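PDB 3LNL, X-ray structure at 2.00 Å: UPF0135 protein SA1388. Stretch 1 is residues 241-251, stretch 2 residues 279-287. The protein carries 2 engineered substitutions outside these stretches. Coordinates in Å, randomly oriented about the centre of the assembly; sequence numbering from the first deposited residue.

Stretch 1 241-251: GLGVMAEVDNQ
Stretch 2 279-287: KIKRIAIIG

At the apolar centre, Ile 283, chi1 m with chi2 at 138°, reaches across to Val 248 (m), its CD1 lying 3.4 Å from Val 248 CG1. The two residues belong to antiparallel strands that run side by side with their N-to-C directions at 153° and their axes 4.5 Å apart at closest approach. Their apolar side chains sort by alternation. Val 244, Ala 246, Ile 283 and Ile 285 share one face, where Val 244 (chi1 m) sets CG2 4.1 Å from CB of Ile 285 (m, t). On the other face Met 245 (t, p, p) folds so that its SD sits 4.0 Å from CB of Ala 284.

The backbone hydrogen bonds mark the register. Val 244 pairs with Ile 285 and Ala 246 with Ile 283 as hydrogen-bonded pairs: Val 244 N to Ile 285 O is 3.2 Å, Ile 285 N to Val 244 O 2.9 Å, Ala 246 N to Ile 283 O 2.9 Å and Ile 283 N to Ala 246 O 2.8 Å. Between and beyond them, Met 245 faces Ala 284 and Glu 247 faces Arg 282 as non-hydrogen-bonded pairs, with CA to CA 4.5 Å in each.

Before the strand, Gly 243 (phi 111°, psi 166°) packs its CA 3.8 Å from Ile 286 CG1. A CB there would clash with that atom, and the backbone angles themselves call for glycine. Leu 242 (t, p) brings CG to 3.9 Å from Ile 286 CG2.

At the polar end, Val 248 N donates to Lys 281 O at 3.0 Å. Lys 281 (phi -127°, psi -50°) turns its side chain at chi2 (t, p, t, t) so that NZ donates to Val 248 O at 2.7 Å. Glu 247 OE1 stays 4.1 Å from Lys 281 NZ, beyond a salt bridge. After the corner at 249-250, Gln 251 (t, t) places its CA 3.4 Å from Ile 280 O.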

# COMPACT_ATOMS: atom_id res chain seq x y z
N GLY B 241 -17.97 22.66 -2.46
CA GLY B 241 -17.31 22.19 -1.25
C GLY B 241 -18.28 21.47 -0.35
O GLY B 241 -19.49 21.74 -0.40
N LEU B 242 -17.76 20.55 0.46
CA LEU B 242 -18.53 19.75 1.41
C LEU B 242 -18.83 20.49 2.73
O LEU B 242 -17.94 20.66 3.59
CB LEU B 242 -17.85 18.41 1.69
CG LEU B 242 -18.68 17.51 2.60
CD1 LEU B 242 -19.94 17.01 1.85
CD2 LEU B 242 -17.85 16.36 3.13
N GLY B 243 -20.08 20.92 2.84
CA GLY B 243 -20.60 21.59 4.00
C GLY B 243 -20.89 23.04 3.71
O GLY B 243 -20.47 23.60 2.70
N VAL B 244 -21.63 23.64 4.63
CA VAL B 244 -21.81 25.08 4.71
C VAL B 244 -21.52 25.58 6.11
O VAL B 244 -21.68 24.85 7.12
CB VAL B 244 -23.26 25.52 4.32
CG1 VAL B 244 -23.51 25.25 2.81
CG2 VAL B 244 -24.35 24.90 5.25
N MET B 245 -21.14 26.86 6.18
CA MET B 245 -21.12 27.60 7.44
C MET B 245 -22.26 28.57 7.35
O MET B 245 -22.43 29.19 6.31
CB MET B 245 -19.80 28.38 7.67
CG MET B 245 -19.65 28.95 9.10
SD MET B 245 -19.17 27.66 10.33
CE MET B 245 -17.47 27.29 9.75
N ALA B 246 -23.00 28.75 8.43
CA ALA B 246 -24.08 29.71 8.48
C ALA B 246 -24.23 30.22 9.93
O ALA B 246 -23.48 29.80 10.81
CB ALA B 246 -25.35 29.06 8.01
N GLU B 247 -25.20 31.11 10.15
CA GLU B 247 -25.48 31.63 11.49
C GLU B 247 -26.95 31.66 11.81
O GLU B 247 -27.82 31.76 10.91
CB GLU B 247 -24.88 33.04 11.76
CG GLU B 247 -24.09 33.66 10.72
CD GLU B 247 -23.80 35.12 11.03
OE1 GLU B 247 -23.03 35.42 11.98
OE2 GLU B 247 -24.41 35.98 10.37
N VAL B 248 -27.24 31.58 13.10
CA VAL B 248 -28.59 31.81 13.60
C VAL B 248 -28.79 33.29 13.58
O VAL B 248 -27.80 34.05 13.59
CB VAL B 248 -28.83 31.22 15.00
CG1 VAL B 248 -28.93 29.72 14.89
CG2 VAL B 248 -27.72 31.61 15.99
N ASP B 249 -30.06 33.68 13.42
CA ASP B 249 -30.46 35.08 13.44
C ASP B 249 -29.98 35.73 14.72
O ASP B 249 -29.37 36.81 14.69
CB ASP B 249 -31.99 35.19 13.41
CG ASP B 249 -32.58 34.89 12.03
OD1 ASP B 249 -33.75 34.44 11.94
OD2 ASP B 249 -31.86 35.13 11.03
N ASN B 250 -30.29 35.05 15.83
CA ASN B 250 -29.99 35.51 17.19
C ASN B 250 -29.19 34.43 17.92
O ASN B 250 -29.65 33.34 17.94
CB ASN B 250 -31.33 35.75 17.92
CG ASN B 250 -32.18 36.81 17.24
OD1 ASN B 250 -31.79 37.96 17.21
ND2 ASN B 250 -33.32 36.42 16.66
N GLN B 251 -28.01 34.75 18.44
CA GLN B 251 -27.21 33.87 19.32
C GLN B 251 -28.16 33.15 20.29
O GLN B 251 -29.02 33.77 20.90
CB GLN B 251 -26.11 34.68 20.09
CG GLN B 251 -24.95 33.83 20.69
CD GLN B 251 -23.90 34.59 21.55
OE1 GLN B 251 -24.28 35.26 22.49
NE2 GLN B 251 -22.57 34.39 21.27
N LYS B 279 -23.34 29.12 24.28
CA LYS B 279 -23.86 30.06 23.31
C LYS B 279 -23.37 29.72 21.90
O LYS B 279 -22.18 29.55 21.71
CB LYS B 279 -23.40 31.44 23.62
CG LYS B 279 -23.68 31.85 25.04
CD LYS B 279 -25.07 32.26 25.22
CE LYS B 279 -25.19 33.31 26.34
NZ LYS B 279 -26.53 33.04 26.92
N ILE B 280 -24.29 29.71 20.95
CA ILE B 280 -24.09 29.24 19.61
C ILE B 280 -24.42 30.41 18.70
O ILE B 280 -25.48 30.98 18.82
CB ILE B 280 -25.13 28.08 19.31
CG1 ILE B 280 -24.74 26.78 19.99
CG2 ILE B 280 -25.27 27.76 17.86
CD1 ILE B 280 -23.23 26.61 20.23
N LYS B 281 -23.55 30.75 17.76
CA LYS B 281 -23.92 31.67 16.69
C LYS B 281 -23.65 31.12 15.29
O LYS B 281 -24.52 31.23 14.40
CB LYS B 281 -23.16 32.97 16.87
CG LYS B 281 -23.32 33.92 15.73
CD LYS B 281 -24.73 34.53 15.72
CE LYS B 281 -24.82 35.58 14.66
NZ LYS B 281 -26.22 35.97 14.57
N ARG B 282 -22.44 30.62 15.09
CA ARG B 282 -22.02 30.07 13.82
C ARG B 282 -22.09 28.54 13.83
O ARG B 282 -21.61 27.89 14.74
CB ARG B 282 -20.61 30.55 13.46
CG ARG B 282 -20.45 32.03 13.57
CD ARG B 282 -19.05 32.52 13.23
NE ARG B 282 -18.80 32.24 11.82
CZ ARG B 282 -17.61 32.30 11.25
NH1 ARG B 282 -16.53 32.63 11.96
NH2 ARG B 282 -17.50 32.04 9.95
N ILE B 283 -22.67 27.99 12.76
CA ILE B 283 -23.04 26.61 12.63
C ILE B 283 -22.39 26.03 11.37
O ILE B 283 -22.53 26.57 10.30
CB ILE B 283 -24.57 26.55 12.53
CG1 ILE B 283 -25.17 27.17 13.86
CG2 ILE B 283 -25.06 25.10 12.38
CD1 ILE B 283 -26.29 28.01 13.61
N ALA B 284 -21.65 24.93 11.50
CA ALA B 284 -21.18 24.19 10.33
C ALA B 284 -22.11 22.98 10.17
O ALA B 284 -22.44 22.33 11.17
CB ALA B 284 -19.74 23.74 10.55
N ILE B 285 -22.47 22.67 8.94
CA ILE B 285 -23.40 21.57 8.63
C ILE B 285 -22.86 20.69 7.53
O ILE B 285 -22.53 21.17 6.45
CB ILE B 285 -24.76 22.07 8.15
CG1 ILE B 285 -25.45 22.95 9.20
CG2 ILE B 285 -25.69 20.88 7.83
CD1 ILE B 285 -26.51 23.89 8.57
N ILE B 286 -22.71 19.40 7.83
CA ILE B 286 -22.47 18.38 6.82
C ILE B 286 -23.53 17.28 7.01
O ILE B 286 -23.48 16.46 7.92
CB ILE B 286 -21.05 17.79 6.80
CG1 ILE B 286 -20.04 18.89 6.55
CG2 ILE B 286 -20.95 16.69 5.69
CD1 ILE B 286 -18.61 18.45 6.62
N GLY B 287 -24.53 17.30 6.15
CA GLY B 287 -25.58 16.31 6.28
C GLY B 287 -25.07 14.95 5.92
O GLY B 287 -24.19 14.85 5.10